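Local coordinates for protein putative acetyltransferase (Streptococcus mutans, PDB 4E2A) that probably transfers an acyl group, most likely acetyl from acetyl-CoA, to an acceptor substrate, as GNAT-family acetyltransferases do, at residues Q117-I128 with R153-L164. Residues are numbered along the deposited sequence; the frame is centred on the assembly and turned at random.
Sequences QTEQVLEDAFEI and RAQISGLSWVWL
Asp124 O receives two backbone N-H groups: Ser160 N at 2.7 Å and, weakly, Trp161 N. This fork opens the parallel pairing of strands 125-133 and 161-167, the two strands of a right-handed beta-alpha-beta crossover in the GNAT fold, connected through helix 142-157. Phe126 is bonded through both its backbone N and its backbone O, the N to Trp161 O and the O to Trp163 N (2.9 Å), the alternation expected of parallel strands.

On the helix side of the sheet, CG of Phe126 lies opposite the backbone N (chi1 -178°), which lays the ring under the helix; Ala154 CA sits 3.9 Å from the ring centroid, over one face, while Leu159 CD1 meets the edge.

On the other side the Trp163 indole is clasped. Val121 CG2 stands over one face, 4.0 Å from the six-membered ring centroid, and Glu127 CG lies over the opposite face, displaced toward the rim. The Glu127 carboxylate, 18° from parallel to the indole, is held by Thr118, whose N reaches the syn lone pair of OE1 at 2.7 Å and whose OG1 bonds to OE2. In the indole plane, Trp163 NE1 donates to Gln117 OE1 at 3.0 Å, nearly straight at 166°.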
loop_
_atom_site.group_PDB
_atom_site.type_symbol
_atom_site.label_atom_id
_atom_site.label_comp_id
_atom_site.label_asym_id
_atom_site.label_seq_id
_atom_site.Cartn_x
_atom_site.Cartn_y
_atom_site.Cartn_z
ATOM N N GLN B 117 9.834 9.154 6.583
ATOM C CA GLN B 117 9.997 8.091 5.611
ATOM C C GLN B 117 8.645 7.415 5.399
ATOM O O GLN B 117 7.813 7.349 6.312
ATOM C CB GLN B 117 11.056 7.072 6.053
ATOM C CG GLN B 117 12.443 7.672 6.340
ATOM C CD GLN B 117 13.397 6.639 6.933
ATOM O OE1 GLN B 117 13.900 5.752 6.233
ATOM N NE2 GLN B 117 13.639 6.747 8.225
ATOM N N THR B 118 8.421 6.918 4.192
ATOM C CA THR B 118 7.156 6.266 3.876
ATOM C C THR B 118 6.986 4.960 4.646
ATOM O O THR B 118 5.862 4.521 4.892
ATOM C CB THR B 118 7.001 6.001 2.364
ATOM O OG1 THR B 118 8.015 5.095 1.910
ATOM C CG2 THR B 118 7.096 7.304 1.577
ATOM N N GLU B 119 8.105 4.345 5.015
ATOM C CA GLU B 119 8.099 3.095 5.773
ATOM C C GLU B 119 9.282 3.071 6.723
ATOM O O GLU B 119 10.365 3.539 6.384
ATOM C CB GLU B 119 8.167 1.885 4.834
ATOM C CG GLU B 119 6.914 1.687 3.993
ATOM C CD GLU B 119 7.053 0.577 2.962
ATOM O OE1 GLU B 119 8.198 0.267 2.566
ATOM O OE2 GLU B 119 6.010 0.018 2.544
ATOM N N GLN B 120 9.078 2.535 7.922
ATOM C CA GLN B 120 10.190 2.346 8.843
ATOM C C GLN B 120 10.776 0.956 8.636
ATOM O O GLN B 120 10.279 -0.026 9.195
ATOM C CB GLN B 120 9.744 2.525 10.299
ATOM C CG GLN B 120 9.292 3.932 10.655
ATOM C CD GLN B 120 10.363 4.983 10.395
ATOM O OE1 GLN B 120 11.518 4.839 10.809
ATOM N NE2 GLN B 120 9.982 6.044 9.698
ATOM N N VAL B 121 11.827 0.875 7.820
ATOM C CA VAL B 121 12.431 -0.408 7.484
ATOM C C VAL B 121 13.905 -0.529 7.907
ATOM O O VAL B 121 14.412 -1.634 8.095
ATOM C CB VAL B 121 12.252 -0.742 5.988
ATOM C CG1 VAL B 121 10.821 -1.158 5.709
ATOM C CG2 VAL B 121 12.663 0.454 5.116
ATOM N N LEU B 122 14.581 0.603 8.074
ATOM C CA LEU B 122 15.972 0.604 8.504
ATOM C C LEU B 122 16.185 1.640 9.582
ATOM O O LEU B 122 15.403 2.575 9.717
ATOM C CB LEU B 122 16.904 0.931 7.328
ATOM C CG LEU B 122 16.909 -0.024 6.143
ATOM C CD1 LEU B 122 17.700 0.578 4.965
ATOM C CD2 LEU B 122 17.484 -1.392 6.591
ATOM N N GLU B 123 17.264 1.491 10.335
ATOM C CA GLU B 123 17.629 2.499 11.308
ATOM C C GLU B 123 18.607 3.497 10.681
ATOM O O GLU B 123 19.413 3.131 9.825
ATOM C CB GLU B 123 18.249 1.838 12.542
ATOM C CG GLU B 123 17.290 0.929 13.307
ATOM C CD GLU B 123 18.009 -0.028 14.255
ATOM O OE1 GLU B 123 17.465 -1.126 14.519
ATOM O OE2 GLU B 123 19.116 0.318 14.733
ATOM N N ASP B 124 18.542 4.757 11.108
ATOM C CA ASP B 124 19.499 5.749 10.633
ATOM C C ASP B 124 19.534 5.808 9.119
ATOM O O ASP B 124 20.631 5.827 8.524
ATOM C CB ASP B 124 20.908 5.421 11.131
ATOM C CG ASP B 124 21.213 6.053 12.459
ATOM O OD1 ASP B 124 21.874 5.394 13.294
ATOM O OD2 ASP B 124 20.786 7.210 12.665
ATOM N N ALA B 125 18.341 5.845 8.519
ATOM C CA ALA B 125 18.169 5.740 7.068
ATOM C C ALA B 125 17.570 6.993 6.414
ATOM O O ALA B 125 16.914 7.800 7.077
ATOM C CB ALA B 125 17.336 4.519 6.726
ATOM N N PHE B 126 17.797 7.101 5.098
ATOM C CA PHE B 126 17.427 8.225 4.236
ATOM C C PHE B 126 16.760 7.622 2.976
ATOM O O PHE B 126 17.321 6.735 2.337
ATOM C CB PHE B 126 18.732 8.968 3.884
ATOM C CG PHE B 126 18.576 10.203 3.028
ATOM C CD1 PHE B 126 18.828 11.470 3.563
ATOM C CD2 PHE B 126 18.295 10.104 1.681
ATOM C CE1 PHE B 126 18.737 12.620 2.785
ATOM C CE2 PHE B 126 18.205 11.259 0.877
ATOM C CZ PHE B 126 18.424 12.512 1.431
ATOM N N GLU B 127 15.574 8.114 2.626
ATOM C CA GLU B 127 14.753 7.542 1.564
ATOM C C GLU B 127 14.702 8.451 0.337
ATOM O O GLU B 127 14.476 9.639 0.458
ATOM C CB GLU B 127 13.313 7.310 2.066
ATOM C CG GLU B 127 12.338 6.869 0.971
ATOM C CD GLU B 127 10.874 6.824 1.433
ATOM O OE1 GLU B 127 10.567 7.269 2.549
ATOM O OE2 GLU B 127 10.022 6.344 0.663
ATOM N N ILE B 128 14.924 7.890 -0.842
ATOM C CA ILE B 128 14.649 8.624 -2.075
ATOM C C ILE B 128 13.263 8.178 -2.537
ATOM O O ILE B 128 13.080 7.025 -2.949
ATOM C CB ILE B 128 15.726 8.378 -3.148
ATOM C CG1 ILE B 128 17.113 8.739 -2.595
ATOM C CG2 ILE B 128 15.430 9.207 -4.394
ATOM C CD1 ILE B 128 18.280 8.108 -3.398
ATOM N N ARG B 153 23.356 14.244 -1.122
ATOM C CA ARG B 153 22.607 14.698 0.049
ATOM C C ARG B 153 22.590 13.630 1.139
ATOM O O ARG B 153 22.756 13.919 2.332
ATOM C CB ARG B 153 21.169 15.103 -0.322
ATOM C CG ARG B 153 21.072 16.417 -1.066
ATOM C CD ARG B 153 21.665 17.565 -0.256
ATOM N NE ARG B 153 20.950 17.800 1.003
ATOM C CZ ARG B 153 21.299 18.734 1.889
ATOM N NH1 ARG B 153 22.358 19.511 1.663
ATOM N NH2 ARG B 153 20.597 18.893 3.008
ATOM N N ALA B 154 22.390 12.389 0.727
ATOM C CA ALA B 154 22.364 11.262 1.664
ATOM C C ALA B 154 23.699 11.138 2.384
ATOM O O ALA B 154 23.744 10.915 3.598
ATOM C CB ALA B 154 22.036 9.957 0.935
ATOM N N GLN B 155 24.781 11.263 1.626
ATOM C CA GLN B 155 26.125 11.178 2.178
ATOM C C GLN B 155 26.334 12.274 3.225
ATOM O O GLN B 155 26.802 12.018 4.332
ATOM C CB GLN B 155 27.146 11.314 1.055
ATOM C CG GLN B 155 28.471 10.623 1.331
ATOM C CD GLN B 155 28.356 9.099 1.391
ATOM O OE1 GLN B 155 27.940 8.449 0.424
ATOM N NE2 GLN B 155 28.728 8.524 2.531
ATOM N N ILE B 156 25.951 13.494 2.874
ATOM C CA ILE B 156 26.090 14.644 3.762
ATOM C C ILE B 156 25.203 14.549 5.026
ATOM O O ILE B 156 25.469 15.201 6.036
ATOM C CB ILE B 156 25.795 15.938 2.976
ATOM C CG1 ILE B 156 26.962 16.235 2.029
ATOM C CG2 ILE B 156 25.540 17.122 3.908
ATOM C CD1 ILE B 156 26.656 17.295 0.989
ATOM N N SER B 157 24.159 13.729 4.970
ATOM C CA SER B 157 23.198 13.640 6.068
ATOM C C SER B 157 23.810 12.984 7.301
ATOM O O SER B 157 23.330 13.158 8.423
ATOM C CB SER B 157 21.981 12.831 5.647
ATOM O OG SER B 157 22.295 11.449 5.553
ATOM N N GLY B 158 24.858 12.203 7.078
ATOM C CA GLY B 158 25.517 11.493 8.154
ATOM C C GLY B 158 24.760 10.260 8.603
ATOM O O GLY B 158 25.146 9.627 9.575
ATOM N N LEU B 159 23.679 9.917 7.904
ATOM C CA LEU B 159 22.936 8.697 8.212
ATOM C C LEU B 159 23.699 7.472 7.683
ATOM O O LEU B 159 24.729 7.616 7.025
ATOM C CB LEU B 159 21.507 8.778 7.663
ATOM C CG LEU B 159 20.714 9.941 8.268
ATOM C CD1 LEU B 159 19.438 10.227 7.493
ATOM C CD2 LEU B 159 20.412 9.659 9.740
ATOM N N SER B 160 23.210 6.274 7.997
ATOM C CA SER B 160 23.931 5.051 7.662
ATOM C C SER B 160 23.525 4.433 6.324
ATOM O O SER B 160 24.341 3.790 5.683
ATOM C CB SER B 160 23.809 4.016 8.782
ATOM O OG SER B 160 24.445 4.492 9.957
ATOM N N TRP B 161 22.276 4.654 5.906
ATOM C CA TRP B 161 21.741 4.014 4.702
ATOM C C TRP B 161 20.882 4.976 3.861
ATOM O O TRP B 161 20.212 5.867 4.387
ATOM C CB TRP B 161 20.924 2.751 5.058
ATOM C CG TRP B 161 21.660 1.775 5.907
ATOM C CD1 TRP B 161 21.597 1.658 7.262
ATOM C CD2 TRP B 161 22.597 0.780 5.463
ATOM N NE1 TRP B 161 22.433 0.649 7.694
ATOM C CE2 TRP B 161 23.056 0.099 6.611
ATOM C CE3 TRP B 161 23.089 0.408 4.208
ATOM C CZ2 TRP B 161 23.990 -0.938 6.537
ATOM C CZ3 TRP B 161 24.021 -0.629 4.144
ATOM C CH2 TRP B 161 24.451 -1.286 5.300
ATOM N N VAL B 162 20.950 4.801 2.552
ATOM C CA VAL B 162 19.982 5.402 1.645
ATOM C C VAL B 162 19.280 4.230 0.971
ATOM O O VAL B 162 19.915 3.233 0.612
ATOM C CB VAL B 162 20.669 6.346 0.624
ATOM C CG1 VAL B 162 21.711 5.600 -0.184
ATOM C CG2 VAL B 162 19.642 7.009 -0.312
ATOM N N TRP B 163 17.959 4.316 0.862
ATOM C CA TRP B 163 17.172 3.244 0.283
ATOM C C TRP B 163 16.069 3.739 -0.657
ATOM O O TRP B 163 15.671 4.905 -0.635
ATOM C CB TRP B 163 16.564 2.368 1.390
ATOM C CG TRP B 163 15.490 3.040 2.178
ATOM C CD1 TRP B 163 15.659 3.905 3.213
ATOM C CD2 TRP B 163 14.074 2.905 1.991
ATOM N NE1 TRP B 163 14.441 4.297 3.698
ATOM C CE2 TRP B 163 13.457 3.710 2.969
ATOM C CE3 TRP B 163 13.278 2.178 1.106
ATOM C CZ2 TRP B 163 12.061 3.813 3.077
ATOM C CZ3 TRP B 163 11.894 2.286 1.212
ATOM C CH2 TRP B 163 11.304 3.102 2.185
ATOM N N LEU B 164 15.574 2.828 -1.484
ATOM C CA LEU B 164 14.453 3.125 -2.352
ATOM C C LEU B 164 13.725 1.822 -2.683
ATOM O O LEU B 164 14.246 0.737 -2.449
ATOM C CB LEU B 164 14.934 3.847 -3.617
ATOM C CG LEU B 164 16.105 3.223 -4.386
ATOM C CD1 LEU B 164 15.577 2.102 -5.237
ATOM C CD2 LEU B 164 16.773 4.273 -5.271
#